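Local coordinates for protein dihydropteroate synthase (Burkholderia cenocepacia, PDB 2Y5S) that probably condenses para-aminobenzoate with 6-hydroxymethyl-7,8-dihydropterin diphosphate to give 7,8-dihydropteroate, a folate precursor, and is seen here with that product bound, at residues 211-216 and 264-269; 7-12 and 225-230. One frame throughout, in Å; residues are numbered along the deposited sequence.

Contact 1: residues 211-216 and 264-269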
loop_
_atom_site.group_PDB
_atom_site.type_symbol
_atom_site.label_atom_id
_atom_site.label_comp_id
_atom_site.label_asym_id
_atom_site.label_seq_id
_atom_site.Cartn_x
_atom_site.Cartn_y
_atom_site.Cartn_z
ATOM N N ALA B 211 -2.305 11.130 8.353
ATOM C CA ALA B 211 -0.993 11.041 9.044
ATOM C C ALA B 211 -1.121 10.910 10.568
ATOM O O ALA B 211 -0.325 10.211 11.205
ATOM C CB ALA B 211 -0.120 12.263 8.712
ATOM N N ALA B 212 -2.116 11.595 11.132
ATOM C CA ALA B 212 -2.375 11.591 12.565
ATOM C C ALA B 212 -3.603 10.786 12.966
ATOM O O ALA B 212 -4.196 11.050 14.007
ATOM C CB ALA B 212 -2.521 13.031 13.052
ATOM N N LEU B 213 -3.980 9.792 12.164
ATOM C CA LEU B 213 -5.222 9.040 12.385
ATOM C C LEU B 213 -5.494 8.584 13.838
ATOM O O LEU B 213 -6.612 8.776 14.344
ATOM C CB LEU B 213 -5.329 7.850 11.416
ATOM C CG LEU B 213 -6.707 7.202 11.225
ATOM C CD1 LEU B 213 -7.688 8.157 10.567
ATOM C CD2 LEU B 213 -6.645 5.928 10.404
ATOM N N PRO B 214 -4.502 7.991 14.519
ATOM C CA PRO B 214 -4.844 7.516 15.876
ATOM C C PRO B 214 -5.387 8.613 16.788
ATOM O O PRO B 214 -6.273 8.343 17.603
ATOM C CB PRO B 214 -3.515 6.977 16.435
ATOM C CG PRO B 214 -2.556 6.975 15.323
ATOM C CD PRO B 214 -3.078 7.800 14.197
ATOM N N ASP B 215 -4.876 9.834 16.619
ATOM C CA ASP B 215 -5.255 10.970 17.441
ATOM C C ASP B 215 -6.621 11.582 17.094
ATOM O O ASP B 215 -7.057 12.487 17.782
ATOM C CB ASP B 215 -4.183 12.062 17.359
ATOM C CG ASP B 215 -2.818 11.585 17.846
ATOM O OD1 ASP B 215 -2.770 10.760 18.786
ATOM O OD2 ASP B 215 -1.804 12.035 17.273
ATOM N N THR B 216 -7.286 11.104 16.037
ATOM C CA THR B 216 -8.647 11.545 15.723
ATOM C C THR B 216 -9.699 10.885 16.638
ATOM O O THR B 216 -10.808 11.387 16.767
ATOM C CB THR B 216 -9.021 11.262 14.248
ATOM O OG1 THR B 216 -9.009 9.860 14.023
ATOM C CG2 THR B 216 -8.042 11.931 13.275
ATOM N N ARG B 264 -1.738 3.105 10.642
ATOM C CA ARG B 264 -2.031 4.096 11.670
ATOM C C ARG B 264 -3.190 3.701 12.608
ATOM O O ARG B 264 -3.817 4.573 13.202
ATOM C CB ARG B 264 -2.311 5.457 11.007
ATOM C CG ARG B 264 -1.159 6.456 11.088
ATOM C CD ARG B 264 0.075 6.019 10.323
ATOM N NE ARG B 264 -0.128 6.134 8.880
ATOM C CZ ARG B 264 0.807 5.915 7.960
ATOM N NH1 ARG B 264 2.045 5.572 8.285
ATOM N NH2 ARG B 264 0.493 6.033 6.694
ATOM N N GLY B 265 -3.479 2.408 12.721
ATOM C CA GLY B 265 -4.425 1.901 13.708
ATOM C C GLY B 265 -5.921 1.836 13.355
ATOM O O GLY B 265 -6.732 1.590 14.244
ATOM N N ALA B 266 -6.302 2.034 12.086
ATOM C CA ALA B 266 -7.725 1.853 11.686
ATOM C C ALA B 266 -8.219 0.419 11.934
ATOM O O ALA B 266 -7.535 -0.577 11.586
ATOM C CB ALA B 266 -7.941 2.227 10.244
ATOM N N ALA B 267 -9.416 0.320 12.510
ATOM C CA ALA B 267 -10.046 -0.966 12.757
ATOM C C ALA B 267 -10.729 -1.495 11.489
ATOM O O ALA B 267 -10.715 -2.701 11.222
ATOM C CB ALA B 267 -11.054 -0.849 13.878
ATOM N N ILE B 268 -11.360 -0.588 10.747
ATOM C CA ILE B 268 -12.124 -0.941 9.554
ATOM C C ILE B 268 -11.774 0.011 8.424
ATOM O O ILE B 268 -11.689 1.223 8.630
ATOM C CB ILE B 268 -13.660 -0.870 9.820
ATOM C CG1 ILE B 268 -14.065 -1.766 10.992
ATOM C CG2 ILE B 268 -14.455 -1.226 8.545
ATOM C CD1 ILE B 268 -15.512 -1.598 11.438
ATOM N N VAL B 269 -11.596 -0.532 7.215
ATOM C CA VAL B 269 -11.436 0.288 6.039
ATOM C C VAL B 269 -12.610 0.008 5.071
ATOM O O VAL B 269 -12.978 -1.152 4.815
ATOM C CB VAL B 269 -10.040 0.103 5.375
ATOM C CG1 VAL B 269 -8.898 0.700 6.284
ATOM C CG2 VAL B 269 -9.740 -1.373 5.046
#
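Leu213 and Pro214, just past the C-terminal end of helix 204-211, pack on Arg264 and Ala266 where a Schellman motif ends helix 251-263 and the chain turns into strand 268-271 of the TIM barrel. CB of Leu213 lies 3.9 Å from CB of Arg264. CG of Leu213 is anti to the backbone N (chi1 -163°); beyond it, chi2 of 65° sets the methyl CD2 3.9 Å from CB of Ala266. The Pro214 ring crosses the arginine chain obliquely, CD being 3.9 Å from Arg264 CG. CG of Arg264 is also 3.8 Å from the carbonyl O of Ala211. The arginine thus contributes its aliphatic base, CB and CG.

Farther out, Leu213 and Ala266 both touch Ala261 of helix 251-263, and Leu213 also meets Pro194. Val287 of the second subunit packs on Ala211 and Arg264. Gly265, with its positive phi of 88°, is the C-prime residue of the Schellman motif. The loop side is braced by Leu213 O, which accepts from both N and OG1 of Thr216. Arg264 O is buried without a hydrogen-bonding partner, 3.4 Å from Pro214 CG.

Contact 2: residues 7-12 and 225-230; sequences LPAPLQ and AYPILA
In this TIM barrel, Pro8, Ala9 and Leu11, on the way into the small antiparallel hairpin of strands 11-13 and 16-18, lie against Pro227, which precedes barrel strand 229-230. Pro227 is the most extensively covered residue of the contact, its CB directed toward residues 7-12, where the ring meets the side chains of Pro8, Ala9 and Leu11 and the carbonyl O of Ala9. The carbonyl O of Ala9 sits by the ring, 3.4 Å from CB and 3.6 Å from CG of Pro227. This oxygen is buried and has no hydrogen-bonding partner, its neighbours here being ring carbons.

Apolar groups gather around the same ring. CB of Pro8 is 4.4 Å from Pro227 CB, and CB of Ala9 is 4.3 Å from Pro227 CD. Leu11 has CG anti to the backbone N (chi1 -172°), and chi2 of 62° then sets CD1 4.4 Å from Pro227 CG. The methyl of Ala9 also meets the carbonyl O of Ala225, CB to O 3.5 Å.

One water supplies the polar link between the segments. It accepts from Ala9 N at 2.9 Å and donates to Ala225 O at 2.6 Å, bridging two backbone groups.

Arg220 touches Ala9 and Pro227 and hydrogen-bonds to Pro10 O, while Cys191 of strand 190-193 packs on the Pro227 ring. Farther along, Leu229 contacts the bound 7,8-dihydropteroate. The contact therefore joins the N-terminal hairpin to the start of a barrel strand that carries a pocket residue, at the end of a TIM barrel remote from its active-site mouth.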
loop_
_atom_site.group_PDB
_atom_site.type_symbol
_atom_site.label_atom_id
_atom_site.label_comp_id
_atom_site.label_asym_id
_atom_site.label_seq_id
_atom_site.Cartn_x
_atom_site.Cartn_y
_atom_site.Cartn_z
ATOM N N LEU B 7 -3.817 -2.704 18.950
ATOM C CA LEU B 7 -5.020 -3.517 18.811
ATOM C C LEU B 7 -6.270 -2.651 19.044
ATOM O O LEU B 7 -6.579 -2.314 20.194
ATOM C CB LEU B 7 -4.967 -4.702 19.784
ATOM C CG LEU B 7 -5.388 -6.076 19.243
ATOM C CD1 LEU B 7 -6.860 -6.090 18.878
ATOM C CD2 LEU B 7 -4.503 -6.504 18.048
ATOM N N PRO B 8 -6.989 -2.281 17.951
ATOM C CA PRO B 8 -8.221 -1.495 18.113
ATOM C C PRO B 8 -9.201 -2.156 19.075
ATOM O O PRO B 8 -9.302 -3.391 19.118
ATOM C CB PRO B 8 -8.814 -1.450 16.699
ATOM C CG PRO B 8 -7.652 -1.721 15.781
ATOM C CD PRO B 8 -6.749 -2.634 16.539
ATOM N N ALA B 9 -9.911 -1.328 19.831
ATOM C CA ALA B 9 -10.891 -1.799 20.790
ATOM C C ALA B 9 -12.045 -2.499 20.061
ATOM O O ALA B 9 -12.362 -2.143 18.926
ATOM C CB ALA B 9 -11.414 -0.628 21.617
ATOM N N PRO B 10 -12.676 -3.487 20.707
ATOM C CA PRO B 10 -13.754 -4.226 20.059
ATOM C C PRO B 10 -15.017 -3.404 19.775
ATOM O O PRO B 10 -15.271 -2.373 20.417
ATOM C CB PRO B 10 -14.065 -5.348 21.057
ATOM C CG PRO B 10 -13.656 -4.798 22.373
ATOM C CD PRO B 10 -12.440 -3.958 22.085
ATOM N N LEU B 11 -15.797 -3.898 18.816
ATOM C CA LEU B 11 -17.034 -3.267 18.421
ATOM C C LEU B 11 -18.217 -4.239 18.521
ATOM O O LEU B 11 -18.270 -5.242 17.819
ATOM C CB LEU B 11 -16.905 -2.742 16.990
ATOM C CG LEU B 11 -18.078 -1.880 16.503
ATOM C CD1 LEU B 11 -18.208 -0.617 17.360
ATOM C CD2 LEU B 11 -17.931 -1.526 14.984
ATOM N N GLN B 12 -19.173 -3.931 19.382
ATOM C CA GLN B 12 -20.438 -4.664 19.391
ATOM C C GLN B 12 -21.211 -4.240 18.123
ATOM O O GLN B 12 -21.427 -3.063 17.896
ATOM C CB GLN B 12 -21.188 -4.368 20.675
ATOM C CG GLN B 12 -22.582 -4.938 20.766
ATOM C CD GLN B 12 -22.610 -6.438 20.636
ATOM O OE1 GLN B 12 -21.805 -7.143 21.254
ATOM N NE2 GLN B 12 -23.546 -6.945 19.824
ATOM N N ALA B 225 -9.151 3.950 23.095
ATOM C CA ALA B 225 -9.717 4.773 22.043
ATOM C C ALA B 225 -10.893 4.043 21.373
ATOM O O ALA B 225 -10.867 2.825 21.195
ATOM C CB ALA B 225 -8.637 5.119 21.024
ATOM N N TYR B 226 -11.931 4.796 21.022
ATOM C CA TYR B 226 -12.972 4.287 20.115
ATOM C C TYR B 226 -12.306 3.746 18.832
ATOM O O TYR B 226 -11.380 4.367 18.290
ATOM C CB TYR B 226 -13.994 5.383 19.794
ATOM C CG TYR B 226 -14.965 5.664 20.932
ATOM C CD1 TYR B 226 -16.078 4.852 21.143
ATOM C CD2 TYR B 226 -14.772 6.740 21.801
ATOM C CE1 TYR B 226 -16.967 5.101 22.186
ATOM C CE2 TYR B 226 -15.649 6.985 22.859
ATOM C CZ TYR B 226 -16.743 6.164 23.047
ATOM O OH TYR B 226 -17.613 6.390 24.087
ATOM N N PRO B 227 -12.726 2.556 18.372
ATOM C CA PRO B 227 -12.141 2.044 17.139
ATOM C C PRO B 227 -12.541 2.901 15.948
ATOM O O PRO B 227 -13.633 3.490 15.947
ATOM C CB PRO B 227 -12.714 0.641 17.039
ATOM C CG PRO B 227 -14.042 0.739 17.708
ATOM C CD PRO B 227 -13.789 1.665 18.876
ATOM N N ILE B 228 -11.651 2.970 14.953
ATOM C CA ILE B 228 -11.760 3.903 13.830
ATOM C C ILE B 228 -12.143 3.170 12.551
ATOM O O ILE B 228 -11.522 2.146 12.199
ATOM C CB ILE B 228 -10.434 4.605 13.570
ATOM C CG1 ILE B 228 -10.017 5.423 14.789
ATOM C CG2 ILE B 228 -10.488 5.505 12.291
ATOM C CD1 ILE B 228 -8.560 5.944 14.731
ATOM N N LEU B 229 -13.185 3.682 11.903
ATOM C CA LEU B 229 -13.525 3.346 10.532
ATOM C C LEU B 229 -13.024 4.476 9.637
ATOM O O LEU B 229 -13.290 5.646 9.916
ATOM C CB LEU B 229 -15.033 3.182 10.399
ATOM C CG LEU B 229 -15.590 2.623 9.069
ATOM C CD1 LEU B 229 -16.957 1.959 9.356
ATOM C CD2 LEU B 229 -15.740 3.691 7.993
ATOM N N ALA B 230 -12.284 4.124 8.592
ATOM C CA ALA B 230 -11.736 5.085 7.645
ATOM C C ALA B 230 -12.221 4.747 6.240
ATOM O O ALA B 230 -12.160 3.607 5.806
ATOM C CB ALA B 230 -10.224 5.057 7.681
HETATM O O HOH W 1 -9.111 1.429 19.827
#

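From the N terminus, residues 7-12 run into the hairpin 11-13/16-18, and the chain then builds most of the barrel before 211-216 begins contact 1. Residues 225-230 next close the long loop of contact 2, and 264-269 close the shorter loop of contact 1. The segments alternate, so the two loops cross. Their second segments lead into neighbouring parallel strands, 229-230 and 268-271, joined by probable hydrogen bonds from Ala267 N to Ile228 O and from Ala230 N to Ile268 O. Elsewhere, Ala267 packs on Pro8, and Ile228 CD1 on Leu213 O. Together the contacts tie the N-terminal segment and the loop after helix 204-211 to the last two barrel strands.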